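Local coordinates for UTP-glucose-1-phosphate uridylyltransferase 2 (Trypanosoma brucei, PDB 3GUE), which probably catalyses the reversible transfer of a uridylyl group from UTP to alpha-D-glucose 1-phosphate, giving UDP-glucose and diphosphate, at residues Gly45-Glu49 with Lys50-Pro54; Gly202-Asp205 with Tyr206-Lys210; Tyr389-Thr392 with Glu393-Leu397; Val446-Gly449 with Ala450-Val454. All blocks are in the same frame, centred on the assembly; numbering follows the deposited sequence.

Contact 1: residues Gly45-Glu49 with Lys50-Pro54; sequences GYIPE and KSISP. Unlike the reference sequence in segment 50-54: S53 (reference Phe).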
ATOM      1  N   GLY A  45       4.645 -14.325  13.445  1.00 26.77           N
ATOM      2  CA  GLY A  45       4.972 -13.646  12.196  1.00 26.93           C
ATOM      3  C   GLY A  45       6.093 -12.620  12.323  1.00 26.97           C
ATOM      4  O   GLY A  45       6.377 -11.885  11.363  1.00 26.08           O
ATOM      5  N   TYR A  46       6.739 -12.562  13.495  1.00 26.87           N
ATOM      6  CA  TYR A  46       7.698 -11.488  13.754  1.00 26.51           C
ATOM      7  C   TYR A  46       9.070 -11.724  13.143  1.00 26.33           C
ATOM      8  O   TYR A  46       9.557 -12.862  13.073  1.00 26.05           O
ATOM      9  CB  TYR A  46       7.892 -11.211  15.244  1.00 26.73           C
ATOM     10  CG  TYR A  46       6.728 -10.559  15.965  1.00 28.14           C
ATOM     11  CD1 TYR A  46       5.876  -9.663  15.327  1.00 27.26           C
ATOM     12  CD2 TYR A  46       6.514 -10.814  17.310  1.00 27.42           C
ATOM     13  CE1 TYR A  46       4.821  -9.078  16.009  1.00 30.16           C
ATOM     14  CE2 TYR A  46       5.485 -10.239  17.992  1.00 28.48           C
ATOM     15  CZ  TYR A  46       4.635  -9.373  17.342  1.00 28.90           C
ATOM     16  OH  TYR A  46       3.595  -8.823  18.062  1.00 29.78           O
ATOM     17  N   ILE A  47       9.714 -10.613  12.795  1.00 25.38           N
ATOM     18  CA  ILE A  47      11.096 -10.579  12.321  1.00 25.58           C
ATOM     19  C   ILE A  47      11.922  -9.745  13.317  1.00 26.13           C
ATOM     20  O   ILE A  47      12.026  -8.527  13.160  1.00 26.48           O
ATOM     21  CB  ILE A  47      11.171  -9.987  10.889  1.00 25.74           C
ATOM     22  CG1 ILE A  47      10.411 -10.893   9.906  1.00 26.04           C
ATOM     23  CG2 ILE A  47      12.638  -9.736  10.440  1.00 24.88           C
ATOM     24  CD1 ILE A  47      10.099 -10.240   8.566  1.00 23.08           C
ATOM     25  N   PRO A  48      12.471 -10.392  14.365  1.00 26.13           N
ATOM     26  CA  PRO A  48      13.178  -9.653  15.415  1.00 26.66           C
ATOM     27  C   PRO A  48      14.479  -9.059  14.893  1.00 27.07           C
ATOM     28  O   PRO A  48      15.147  -9.691  14.066  1.00 26.84           O
ATOM     29  CB  PRO A  48      13.464 -10.721  16.472  1.00 26.09           C
ATOM     30  CG  PRO A  48      12.586 -11.861  16.122  1.00 25.54           C
ATOM     31  CD  PRO A  48      12.480 -11.835  14.644  1.00 26.15           C
ATOM     32  N   GLU A  49      14.808  -7.853  15.365  1.00 27.25           N
ATOM     33  CA  GLU A  49      16.000  -7.111  14.917  1.00 28.03           C
ATOM     34  C   GLU A  49      17.224  -7.996  14.863  1.00 28.08           C
ATOM     35  O   GLU A  49      18.065  -7.848  13.977  1.00 28.96           O
ATOM     36  CB  GLU A  49      16.268  -5.887  15.810  1.00 27.90           C
ATOM     37  CG  GLU A  49      17.342  -4.909  15.270  1.00 27.33           C
ATOM     38  CD  GLU A  49      16.886  -4.179  14.018  1.00 27.68           C
ATOM     39  OE1 GLU A  49      15.661  -4.121  13.785  1.00 27.19           O
ATOM     40  OE2 GLU A  49      17.749  -3.666  13.272  1.00 29.04           O
ATOM     41  N   LYS A  50      17.308  -8.929  15.801  1.00 28.59           N
ATOM     42  CA  LYS A  50      18.487  -9.767  15.939  1.00 28.67           C
ATOM     43  C   LYS A  50      18.590 -10.892  14.884  1.00 28.77           C
ATOM     44  O   LYS A  50      19.631 -11.598  14.800  1.00 28.27           O
ATOM     45  CB  LYS A  50      18.592 -10.279  17.371  1.00 28.72           C
ATOM     46  CG  LYS A  50      19.102  -9.200  18.329  1.00 29.61           C
ATOM     47  CD  LYS A  50      19.549  -9.769  19.670  1.00 28.38           C
ATOM     48  CE  LYS A  50      19.832  -8.659  20.679  1.00 29.46           C
ATOM     49  NZ  LYS A  50      20.131  -9.193  22.076  1.00 28.77           N
ATOM     50  N   SER A  51      17.546 -10.990  14.048  1.00 28.00           N
ATOM     51  CA  SER A  51      17.442 -12.006  12.986  1.00 27.67           C
ATOM     52  C   SER A  51      17.884 -11.472  11.628  1.00 27.55           C
ATOM     53  O   SER A  51      17.984 -12.223  10.642  1.00 27.69           O
ATOM     54  CB  SER A  51      16.002 -12.559  12.898  1.00 27.78           C
ATOM     55  OG  SER A  51      15.111 -11.617  12.309  1.00 27.19           O
ATOM     56  N   ILE A  52      18.139 -10.169  11.577  1.00 26.48           N
ATOM     57  CA  ILE A  52      18.444  -9.513  10.326  1.00 26.08           C
ATOM     58  C   ILE A  52      19.599  -8.534  10.455  1.00 25.94           C
ATOM     59  O   ILE A  52      19.991  -8.128  11.564  1.00 25.24           O
ATOM     60  CB  ILE A  52      17.213  -8.769   9.758  1.00 26.03           C
ATOM     61  CG1 ILE A  52      16.599  -7.864  10.835  1.00 25.40           C
ATOM     62  CG2 ILE A  52      16.212  -9.783   9.186  1.00 25.54           C
ATOM     63  CD1 ILE A  52      15.771  -6.742  10.302  1.00 26.86           C
ATOM     64  N   SER A  53      20.125  -8.171   9.296  1.00 25.38           N
ATOM     65  CA  SER A  53      21.221  -7.231   9.153  1.00 25.44           C
ATOM     66  C   SER A  53      20.727  -6.131   8.226  1.00 25.36           C
ATOM     67  O   SER A  53      19.901  -6.400   7.353  1.00 25.35           O
ATOM     68  CB  SER A  53      22.406  -7.932   8.515  1.00 25.18           C
ATOM     69  OG  SER A  53      22.951  -8.847   9.438  1.00 27.62           O
ATOM     70  N   PRO A  54      21.207  -4.888   8.415  1.00 25.41           N
ATOM     71  CA  PRO A  54      20.800  -3.808   7.509  1.00 25.44           C
ATOM     72  C   PRO A  54      21.371  -3.912   6.078  1.00 25.35           C
ATOM     73  O   PRO A  54      22.480  -4.391   5.878  1.00 26.06           O
ATOM     74  CB  PRO A  54      21.310  -2.545   8.210  1.00 24.96           C
ATOM     75  CG  PRO A  54      22.440  -3.019   9.058  1.00 25.74           C
ATOM     76  CD  PRO A  54      22.109  -4.408   9.481  1.00 25.59           C
TER
HETATM   77  O   HOH W   1      19.542  -5.399  11.974  1.00 27.05           O

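Contact 2: residues Gly202-Asp205 with Tyr206-Lys210; sequences GKLD and YLLGK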
ATOM      1  N   GLY A 202      -7.143 -17.671 -13.649  1.00 27.35           N
ATOM      2  CA  GLY A 202      -6.950 -17.912 -15.080  1.00 26.86           C
ATOM      3  C   GLY A 202      -6.551 -16.630 -15.794  1.00 26.23           C
ATOM      4  O   GLY A 202      -6.369 -16.630 -17.002  1.00 25.62           O
ATOM      5  N   LYS A 203      -6.424 -15.534 -15.046  1.00 25.49           N
ATOM      6  CA  LYS A 203      -5.948 -14.271 -15.626  1.00 25.92           C
ATOM      7  C   LYS A 203      -4.479 -14.414 -16.069  1.00 25.00           C
ATOM      8  O   LYS A 203      -4.136 -13.962 -17.143  1.00 23.62           O
ATOM      9  CB  LYS A 203      -6.108 -13.059 -14.671  1.00 26.15           C
ATOM     10  CG  LYS A 203      -7.425 -12.275 -14.833  1.00 28.93           C
ATOM     11  CD  LYS A 203      -7.458 -11.494 -16.166  1.00 33.67           C
ATOM     12  CE  LYS A 203      -8.501 -10.376 -16.150  1.00 32.71           C
ATOM     13  NZ  LYS A 203      -9.787 -10.830 -16.664  1.00 30.89           N
ATOM     14  N   LEU A 204      -3.651 -15.071 -15.256  1.00 24.24           N
ATOM     15  CA  LEU A 204      -2.237 -15.263 -15.596  1.00 24.34           C
ATOM     16  C   LEU A 204      -2.061 -16.030 -16.925  1.00 25.21           C
ATOM     17  O   LEU A 204      -1.370 -15.554 -17.815  1.00 25.72           O
ATOM     18  CB  LEU A 204      -1.456 -15.949 -14.475  1.00 24.35           C
ATOM     19  CG  LEU A 204       0.052 -16.093 -14.785  1.00 21.87           C
ATOM     20  CD1 LEU A 204       0.730 -14.731 -15.002  1.00 19.05           C
ATOM     21  CD2 LEU A 204       0.754 -16.896 -13.727  1.00 23.07           C
ATOM     22  N   ASP A 205      -2.672 -17.200 -17.039  1.00 25.35           N
ATOM     23  CA  ASP A 205      -2.716 -17.949 -18.305  1.00 26.88           C
ATOM     24  C   ASP A 205      -3.293 -17.168 -19.477  1.00 27.03           C
ATOM     25  O   ASP A 205      -2.806 -17.294 -20.608  1.00 27.53           O
ATOM     26  CB  ASP A 205      -3.541 -19.219 -18.140  1.00 26.69           C
ATOM     27  CG  ASP A 205      -2.848 -20.255 -17.291  1.00 28.67           C
ATOM     28  OD1 ASP A 205      -1.607 -20.365 -17.392  1.00 30.21           O
ATOM     29  OD2 ASP A 205      -3.552 -20.965 -16.533  1.00 30.49           O
ATOM     30  N   TYR A 206      -4.351 -16.402 -19.215  1.00 27.78           N
ATOM     31  CA  TYR A 206      -4.937 -15.541 -20.233  1.00 28.56           C
ATOM     32  C   TYR A 206      -3.947 -14.483 -20.756  1.00 27.89           C
ATOM     33  O   TYR A 206      -3.737 -14.388 -21.967  1.00 27.16           O
ATOM     34  CB  TYR A 206      -6.257 -14.890 -19.772  1.00 28.96           C
ATOM     35  CG  TYR A 206      -6.819 -13.964 -20.828  1.00 30.99           C
ATOM     36  CD1 TYR A 206      -7.403 -14.480 -21.993  1.00 31.96           C
ATOM     37  CD2 TYR A 206      -6.719 -12.578 -20.699  1.00 31.84           C
ATOM     38  CE1 TYR A 206      -7.897 -13.635 -22.984  1.00 33.27           C
ATOM     39  CE2 TYR A 206      -7.217 -11.725 -21.684  1.00 30.98           C
ATOM     40  CZ  TYR A 206      -7.794 -12.251 -22.822  1.00 32.23           C
ATOM     41  OH  TYR A 206      -8.289 -11.411 -23.814  1.00 32.15           O
ATOM     42  N   LEU A 207      -3.357 -13.693 -19.853  1.00 27.39           N
ATOM     43  CA  LEU A 207      -2.317 -12.688 -20.226  1.00 27.46           C
ATOM     44  C   LEU A 207      -1.098 -13.271 -20.973  1.00 27.05           C
ATOM     45  O   LEU A 207      -0.682 -12.743 -22.002  1.00 26.39           O
ATOM     46  CB  LEU A 207      -1.828 -11.907 -19.001  1.00 27.23           C
ATOM     47  CG  LEU A 207      -2.775 -11.018 -18.209  1.00 26.09           C
ATOM     48  CD1 LEU A 207      -2.129 -10.581 -16.894  1.00 27.31           C
ATOM     49  CD2 LEU A 207      -3.172  -9.817 -19.046  1.00 28.97           C
ATOM     50  N   LEU A 208      -0.543 -14.367 -20.460  1.00 26.81           N
ATOM     51  CA  LEU A 208       0.552 -15.077 -21.138  1.00 25.93           C
ATOM     52  C   LEU A 208       0.183 -15.588 -22.526  1.00 26.20           C
ATOM     53  O   LEU A 208       1.016 -15.606 -23.434  1.00 26.66           O
ATOM     54  CB  LEU A 208       1.047 -16.237 -20.276  1.00 25.29           C
ATOM     55  CG  LEU A 208       1.772 -15.891 -18.976  1.00 23.48           C
ATOM     56  CD1 LEU A 208       1.820 -17.137 -18.109  1.00 24.62           C
ATOM     57  CD2 LEU A 208       3.190 -15.355 -19.234  1.00 21.23           C
ATOM     58  N   GLY A 209      -1.061 -16.020 -22.692  1.00 26.97           N
ATOM     59  CA  GLY A 209      -1.554 -16.476 -23.999  1.00 27.30           C
ATOM     60  C   GLY A 209      -1.653 -15.366 -25.033  1.00 27.39           C
ATOM     61  O   GLY A 209      -1.590 -15.616 -26.245  1.00 26.97           O
ATOM     62  N   LYS A 210      -1.834 -14.132 -24.573  1.00 27.38           N
ATOM     63  CA  LYS A 210      -1.851 -12.994 -25.498  1.00 27.88           C
ATOM     64  C   LYS A 210      -0.434 -12.394 -25.653  1.00 27.69           C
ATOM     65  O   LYS A 210      -0.228 -11.418 -26.374  1.00 27.39           O
ATOM     66  CB  LYS A 210      -2.894 -11.940 -25.054  1.00 28.35           C
ATOM     67  CG  LYS A 210      -4.250 -12.493 -24.559  1.00 29.16           C
ATOM     68  CD  LYS A 210      -5.070 -13.252 -25.625  1.00 33.09           C
ATOM     69  CE  LYS A 210      -4.944 -14.806 -25.544  1.00 34.83           C
ATOM     70  NZ  LYS A 210      -5.024 -15.416 -24.136  1.00 32.49           N
TER

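Contact 3: residues Tyr389-Thr392 with Glu393-Leu397; sequences YQVT and EDQRL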
ATOM      1  N   TYR A 389       2.388  18.719  -2.636  1.00 25.63           N
ATOM      2  CA  TYR A 389       2.327  17.785  -3.759  1.00 26.14           C
ATOM      3  C   TYR A 389       1.678  18.450  -4.945  1.00 25.63           C
ATOM      4  O   TYR A 389       0.797  19.258  -4.772  1.00 24.81           O
ATOM      5  CB  TYR A 389       1.618  16.483  -3.370  1.00 25.14           C
ATOM      6  CG  TYR A 389       2.519  15.563  -2.561  1.00 26.93           C
ATOM      7  CD1 TYR A 389       3.281  14.564  -3.183  1.00 26.11           C
ATOM      8  CD2 TYR A 389       2.632  15.704  -1.173  1.00 25.97           C
ATOM      9  CE1 TYR A 389       4.130  13.734  -2.440  1.00 25.87           C
ATOM     10  CE2 TYR A 389       3.477  14.873  -0.430  1.00 24.13           C
ATOM     11  CZ  TYR A 389       4.214  13.897  -1.056  1.00 26.46           C
ATOM     12  OH  TYR A 389       5.048  13.057  -0.300  1.00 26.59           O
ATOM     13  N   GLN A 390       2.143  18.115  -6.144  1.00 26.20           N
ATOM     14  CA  GLN A 390       1.747  18.827  -7.337  1.00 26.54           C
ATOM     15  C   GLN A 390       1.380  17.828  -8.400  1.00 25.80           C
ATOM     16  O   GLN A 390       1.955  16.760  -8.457  1.00 25.49           O
ATOM     17  CB  GLN A 390       2.919  19.692  -7.874  1.00 26.57           C
ATOM     18  CG  GLN A 390       3.538  20.645  -6.854  1.00 29.32           C
ATOM     19  CD  GLN A 390       4.654  21.501  -7.411  1.00 28.78           C
ATOM     20  OE1 GLN A 390       5.175  21.255  -8.498  1.00 33.59           O
ATOM     21  NE2 GLN A 390       5.017  22.538  -6.664  1.00 33.45           N
ATOM     22  N   VAL A 391       0.463  18.216  -9.276  1.00 25.29           N
ATOM     23  CA  VAL A 391       0.093  17.422 -10.438  1.00 25.63           C
ATOM     24  C   VAL A 391       1.031  17.690 -11.629  1.00 25.45           C
ATOM     25  O   VAL A 391       1.271  18.823 -12.004  1.00 25.41           O
ATOM     26  CB  VAL A 391      -1.404  17.626 -10.791  1.00 25.94           C
ATOM     27  CG1 VAL A 391      -1.839  16.732 -11.954  1.00 25.97           C
ATOM     28  CG2 VAL A 391      -2.240  17.339  -9.555  1.00 26.07           C
ATOM     29  N   THR A 392       1.561  16.620 -12.201  1.00 25.21           N
ATOM     30  CA  THR A 392       2.429  16.695 -13.366  1.00 25.35           C
ATOM     31  C   THR A 392       1.639  16.542 -14.690  1.00 25.73           C
ATOM     32  O   THR A 392       0.481  16.120 -14.705  1.00 25.70           O
ATOM     33  CB  THR A 392       3.530  15.604 -13.303  1.00 25.47           C
ATOM     34  OG1 THR A 392       2.948  14.341 -13.604  1.00 25.61           O
ATOM     35  CG2 THR A 392       4.173  15.520 -11.929  1.00 24.65           C
ATOM     36  N   GLU A 393       2.276  16.875 -15.804  1.00 26.08           N
ATOM     37  CA  GLU A 393       1.609  16.811 -17.100  1.00 27.38           C
ATOM     38  C   GLU A 393       1.036  15.403 -17.316  1.00 26.96           C
ATOM     39  O   GLU A 393      -0.105  15.247 -17.785  1.00 27.04           O
ATOM     40  CB  GLU A 393       2.574  17.212 -18.215  1.00 26.97           C
ATOM     41  CG  GLU A 393       1.920  17.513 -19.561  1.00 28.56           C
ATOM     42  CD  GLU A 393       2.950  17.697 -20.664  1.00 29.71           C
ATOM     43  OE1 GLU A 393       3.998  18.323 -20.379  1.00 33.33           O
ATOM     44  OE2 GLU A 393       2.722  17.216 -21.805  1.00 31.84           O
ATOM     45  N   ASP A 394       1.807  14.392 -16.921  1.00 26.54           N
ATOM     46  CA  ASP A 394       1.392  12.998 -17.084  1.00 27.08           C
ATOM     47  C   ASP A 394       0.442  12.506 -15.973  1.00 27.00           C
ATOM     48  O   ASP A 394       0.207  11.299 -15.831  1.00 27.04           O
ATOM     49  CB  ASP A 394       2.606  12.073 -17.286  1.00 26.80           C
ATOM     50  CG  ASP A 394       3.520  11.996 -16.060  1.00 28.20           C
ATOM     51  OD1 ASP A 394       3.475  12.882 -15.185  1.00 29.85           O
ATOM     52  OD2 ASP A 394       4.317  11.039 -15.980  1.00 30.56           O
ATOM     53  N   GLN A 395      -0.116  13.465 -15.225  1.00 26.54           N
ATOM     54  CA  GLN A 395      -1.161  13.244 -14.208  1.00 27.15           C
ATOM     55  C   GLN A 395      -0.720  12.515 -12.935  1.00 26.95           C
ATOM     56  O   GLN A 395      -1.534  11.923 -12.237  1.00 27.43           O
ATOM     57  CB  GLN A 395      -2.400  12.582 -14.831  1.00 26.15           C
ATOM     58  CG  GLN A 395      -3.015  13.372 -16.011  1.00 29.10           C
ATOM     59  CD  GLN A 395      -3.688  14.656 -15.589  1.00 30.75           C
ATOM     60  OE1 GLN A 395      -3.566  15.113 -14.440  1.00 32.39           O
ATOM     61  NE2 GLN A 395      -4.419  15.247 -16.514  1.00 33.83           N
ATOM     62  N   ARG A 396       0.572  12.551 -12.635  1.00 27.32           N
ATOM     63  CA  ARG A 396       1.070  11.943 -11.410  1.00 27.03           C
ATOM     64  C   ARG A 396       1.031  13.006 -10.320  1.00 26.85           C
ATOM     65  O   ARG A 396       0.893  14.199 -10.610  1.00 27.75           O
ATOM     66  CB  ARG A 396       2.485  11.371 -11.597  1.00 26.71           C
ATOM     67  CG  ARG A 396       2.535  10.127 -12.477  1.00 27.96           C
ATOM     68  CD  ARG A 396       3.900   9.437 -12.451  1.00 28.42           C
ATOM     69  NE  ARG A 396       4.954  10.332 -12.902  1.00 29.76           N
ATOM     70  CZ  ARG A 396       5.973  10.732 -12.150  1.00 31.11           C
ATOM     71  NH1 ARG A 396       6.092  10.280 -10.905  1.00 31.49           N
ATOM     72  NH2 ARG A 396       6.886  11.568 -12.653  1.00 29.12           N
ATOM     73  N   LEU A 397       1.079  12.572  -9.076  1.00 26.79           N
ATOM     74  CA  LEU A 397       1.277  13.483  -7.949  1.00 26.96           C
ATOM     75  C   LEU A 397       2.678  13.306  -7.423  1.00 27.12           C
ATOM     76  O   LEU A 397       3.125  12.180  -7.179  1.00 27.08           O
ATOM     77  CB  LEU A 397       0.241  13.251  -6.862  1.00 26.70           C
ATOM     78  CG  LEU A 397      -1.073  13.951  -7.197  1.00 27.70           C
ATOM     79  CD1 LEU A 397      -1.871  13.211  -8.236  1.00 28.00           C
ATOM     80  CD2 LEU A 397      -1.893  14.116  -5.973  1.00 30.54           C
TER

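Contact 4: residues Val446-Gly449 with Ala450-Val454; sequences VEFG and ADVSV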
ATOM      1  N   VAL A 446      -7.738  21.041  17.041  1.00 24.04           N
ATOM      2  CA  VAL A 446      -7.180  22.145  16.253  1.00 24.44           C
ATOM      3  C   VAL A 446      -7.898  22.181  14.919  1.00 25.43           C
ATOM      4  O   VAL A 446      -8.221  21.136  14.335  1.00 24.91           O
ATOM      5  CB  VAL A 446      -5.614  22.009  16.063  1.00 24.10           C
ATOM      6  CG1 VAL A 446      -5.067  22.906  14.978  1.00 24.24           C
ATOM      7  CG2 VAL A 446      -4.860  22.250  17.381  1.00 21.88           C
ATOM      8  N   GLU A 447      -8.159  23.400  14.450  1.00 26.60           N
ATOM      9  CA  GLU A 447      -8.923  23.633  13.223  1.00 27.42           C
ATOM     10  C   GLU A 447      -8.297  24.755  12.374  1.00 27.36           C
ATOM     11  O   GLU A 447      -8.349  25.928  12.757  1.00 27.49           O
ATOM     12  CB  GLU A 447     -10.379  23.955  13.566  1.00 27.72           C
ATOM     13  CG  GLU A 447     -11.212  22.779  14.140  1.00 27.87           C
ATOM     14  CD  GLU A 447     -12.658  23.146  14.419  1.00 29.20           C
ATOM     15  OE1 GLU A 447     -13.176  24.139  13.847  1.00 30.92           O
ATOM     16  OE2 GLU A 447     -13.295  22.430  15.220  1.00 31.82           O
ATOM     17  N   PHE A 448      -7.695  24.380  11.244  1.00 27.02           N
ATOM     18  CA  PHE A 448      -7.209  25.345  10.246  1.00 27.20           C
ATOM     19  C   PHE A 448      -8.368  26.038   9.572  1.00 27.30           C
ATOM     20  O   PHE A 448      -9.383  25.408   9.283  1.00 27.35           O
ATOM     21  CB  PHE A 448      -6.355  24.670   9.161  1.00 27.34           C
ATOM     22  CG  PHE A 448      -5.017  24.210   9.647  1.00 26.89           C
ATOM     23  CD1 PHE A 448      -3.990  25.131   9.887  1.00 24.50           C
ATOM     24  CD2 PHE A 448      -4.781  22.860   9.881  1.00 28.28           C
ATOM     25  CE1 PHE A 448      -2.745  24.708  10.354  1.00 27.70           C
ATOM     26  CE2 PHE A 448      -3.520  22.410  10.352  1.00 28.48           C
ATOM     27  CZ  PHE A 448      -2.509  23.334  10.589  1.00 27.47           C
ATOM     28  N   GLY A 449      -8.204  27.340   9.347  1.00 27.05           N
ATOM     29  CA  GLY A 449      -9.062  28.104   8.466  1.00 27.21           C
ATOM     30  C   GLY A 449      -8.353  28.222   7.127  1.00 27.37           C
ATOM     31  O   GLY A 449      -7.549  27.354   6.760  1.00 27.21           O
ATOM     32  N   ALA A 450      -8.626  29.316   6.420  1.00 27.01           N
ATOM     33  CA  ALA A 450      -8.219  29.480   5.027  1.00 27.58           C
ATOM     34  C   ALA A 450      -6.862  30.177   4.838  1.00 27.83           C
ATOM     35  O   ALA A 450      -6.438  31.015   5.653  1.00 26.96           O
ATOM     36  CB  ALA A 450      -9.338  30.193   4.220  1.00 27.68           C
ATOM     37  N   ASP A 451      -6.184  29.771   3.766  1.00 28.64           N
ATOM     38  CA  ASP A 451      -4.881  30.306   3.330  1.00 29.11           C
ATOM     39  C   ASP A 451      -3.833  30.442   4.449  1.00 28.73           C
ATOM     40  O   ASP A 451      -3.046  31.384   4.479  1.00 29.00           O
ATOM     41  CB  ASP A 451      -5.083  31.601   2.530  1.00 29.34           C
ATOM     42  CG  ASP A 451      -6.107  31.432   1.409  1.00 31.44           C
ATOM     43  OD1 ASP A 451      -5.709  31.299   0.230  1.00 34.54           O
ATOM     44  OD2 ASP A 451      -7.319  31.400   1.713  1.00 32.02           O
ATOM     45  N   VAL A 452      -3.840  29.487   5.369  1.00 28.86           N
ATOM     46  CA  VAL A 452      -2.783  29.345   6.370  1.00 28.39           C
ATOM     47  C   VAL A 452      -1.500  28.807   5.733  1.00 28.52           C
ATOM     48  O   VAL A 452      -1.520  27.843   4.992  1.00 28.51           O
ATOM     49  CB  VAL A 452      -3.253  28.465   7.557  1.00 28.04           C
ATOM     50  CG1 VAL A 452      -2.116  28.164   8.512  1.00 28.19           C
ATOM     51  CG2 VAL A 452      -4.371  29.185   8.305  1.00 27.68           C
ATOM     52  N   SER A 453      -0.378  29.462   6.016  1.00 28.62           N
ATOM     53  CA  SER A 453       0.907  29.071   5.456  1.00 27.71           C
ATOM     54  C   SER A 453       1.757  28.452   6.560  1.00 27.23           C
ATOM     55  O   SER A 453       2.036  29.104   7.567  1.00 27.44           O
ATOM     56  CB  SER A 453       1.594  30.299   4.824  1.00 27.75           C
ATOM     57  OG  SER A 453       2.969  30.070   4.547  1.00 25.87           O
ATOM     58  N   VAL A 454       2.124  27.181   6.408  1.00 26.59           N
ATOM     59  CA  VAL A 454       2.990  26.532   7.427  1.00 25.60           C
ATOM     60  C   VAL A 454       4.443  26.453   6.902  1.00 25.29           C
ATOM     61  O   VAL A 454       4.692  25.937   5.799  1.00 24.18           O
ATOM     62  CB  VAL A 454       2.460  25.137   7.900  1.00 25.63           C
ATOM     63  CG1 VAL A 454       3.447  24.453   8.810  1.00 27.26           C
ATOM     64  CG2 VAL A 454       1.096  25.229   8.574  1.00 26.42           C
TER
HETATM   65  O   HOH W   2      -5.518  26.757   5.011  1.00 29.46           O

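Contact 1: residues Gly45-Glu49 with Lys50-Pro54
P48 and S51 bracket a short 3-10 turn whose backbone bond runs from S51 N to P48 O at 2.7 Å, and a weak bond from I52 N to E49 O follows one residue on. The hydroxyl of S51 doubles the grip on the first carbonyl: OG donates to P48 O at 2.6 Å, lying in the carbonyl plane, whereas S51 N stands above that plane. This is possible because OG sits between the backbone N and the carbonyl carbon of S51 (chi1 74°), which swings it back over the turn. There it also lies against the proline ring, 3.5 Å from P48 CD. The CG2 methyl of I47 meets two groups in different directions, S51 OG and I52 CG2, the latter at 3.8 Å; the isoleucine side chains cross at about a right angle. E49 starts away from 50-54, but its chain bends at chi2 (68°), and a water links E49 OE2 to I52 O, 2.8 Å from each. The same carboxylate forms salt bridges with R279 and K297 and accepts a hydrogen bond from H298, so several groups fix its rotation. The turn joins the chain after helix 26-40 to the short strand 53-54, at the edge of a three-stranded antiparallel sheet, with I52 resting on V277 and R279 of strand 275-280.

Contact 2: residues Gly202-Asp205 with Tyr206-Lys210
G202 and K203 accept the first backbone bonds of a short alpha-helix, from Y206 N and L207 N, and two more i to i+4 bonds follow, L208 N to L204 O and G209 N to D205 O. The bond from L207 N to K203 O is short, 2.8 Å, and almost straight at 179°. L204 and L208, one turn apart, meet where L208 CD1 approaches L204 CG at 3.9 Å; L208 holds CG anti to its carbonyl carbon (chi1 -68°), which lays CG 3.4 Å from L204 O and CD1 along L204. G202 is the N-cap of helix 203-209 and, with positive phi, also ends helix 194-201, so the chain passes from one helix to the next through a single glycine. L204 and L208 face helix 310-319, touching L310, while K203 and L207 lie on M129 of strand 128-132. K203 carries its amine away to S156 O. At the far end K210 folds back, its CG lying over one face of the Y206 ring, 4.0 Å above the plane and offset toward the rim, and NZ donates to Y206 O at 2.7 Å on a lone pair, in the carbonyl plane.

Contact 3: residues Tyr389-Thr392 with Glu393-Leu397
T392 carries the backbone bonds that close this hairpin: T392 N donates to R396 O at 3.0 Å, and T392 O accepts from Q395 N at 2.8 Å, the donor standing well above the carbonyl plane. The second bond closes a type I turn from T392 to Q395. R396 N approaches T392 OG1 at 3.1 Å, a bond that is less certain because the position of this hydroxyl is doubtful in the model. Two weaker CA-H...O contacts border the pairing of V391 with L397: V391 CA meets R396 O at 3.3 Å, and L397 CA meets Q390 O. Among charged groups, R396 NE forms a salt bridge with D394 OD2 at 3.2 Å. The oxygen lies at the edge of the guanidinium, in its plane, and is met on its syn side, while R396 NH1 turns to G224 O. One apolar side-chain pair spans the strands, V391 CG2 with L397 CG at 4.3 Å. Among other van der Waals contacts, V391 CG1, set anti to its own backbone nitrogen (chi1 -176°), leans over the turn to within 3.4 Å of Q395 OE1, and the Y389 ring presents its edge to the backbone of L397, 4.5 Å from CD1 to C. V391 and L397 both pack on F110 of helix 107-122, and Y389 and L397 both reach L384 of helix 378-385. The whole is a 3:5 beta-hairpin, its type I turn followed by a G1-type bulge at Q395, where phi is positive (70°), beside the antiparallel non-hydrogen-bonded pair V391-L397.

Contact 4: residues Val446-Gly449 with Ala450-Val454
G449 O takes a water proton at 2.7 Å, and the same water accepts from V452 N at 3.2 Å, so one solvent molecule spans the bend between strands 446-448 and 453-455. The bend is one corner of a region of short parallel strands, consistent with the left-handed beta-helix that ends UDP-glucose pyrophosphorylases of this family: strand 446-448 pairs in parallel with 468-470, and 453-455 with 475-477. No direct hydrogen bond joins 446-449 to 450-454; the water and the apolar side chains bridge the corner. V452 points toward 446-449, and the ring of F448 comes to meet it. With CG of F448 anti to the carbonyl carbon (chi1 -71°), the F448 and V452 side chains cross at about a right angle, and the CG1 methyl of V452 meets the ring obliquely, CD1 to CG1 at 3.8 Å and CE1 to CG1 at 4.0 Å. V454, two residues on and in strand 453-455, adds its CG2 methyl near CE1 of the same ring. Beyond the two segments the ring also packs on I460 and L426, and V452 on I470 of strand 468-470. The backbone at the corner is held by the adjoining layer, A450 N donating to S472 OG and G449 bonding with I470. The other methyl of V452, CG2, ends 4.0 Å from G449 O, the oxygen that the water grips.

Along the chain the four contacts follow in order, contact 1 first and contact 4 last, and no two touch. Contacts 1 and 3 lie on opposite sides of the chain's centre, about 37 Å between centres; so do contacts 2 and 4, the widest pair, about 51 Å. Contacts 3 and 4 are the closest, about 24 Å between centres. Contact 1 leads into strand 53-54 of a small antiparallel sheet whose other strands carry the UDP-glucose-binding residues G257 and E280. Contact 2 borders the seven-stranded mixed sheet through strand 128-132, and contact 3 is the separate hairpin 389-391 with 397-399. These three are spread round the region holding the UDP-glucose site, whereas contact 4 lies in the C-terminal parallel strands.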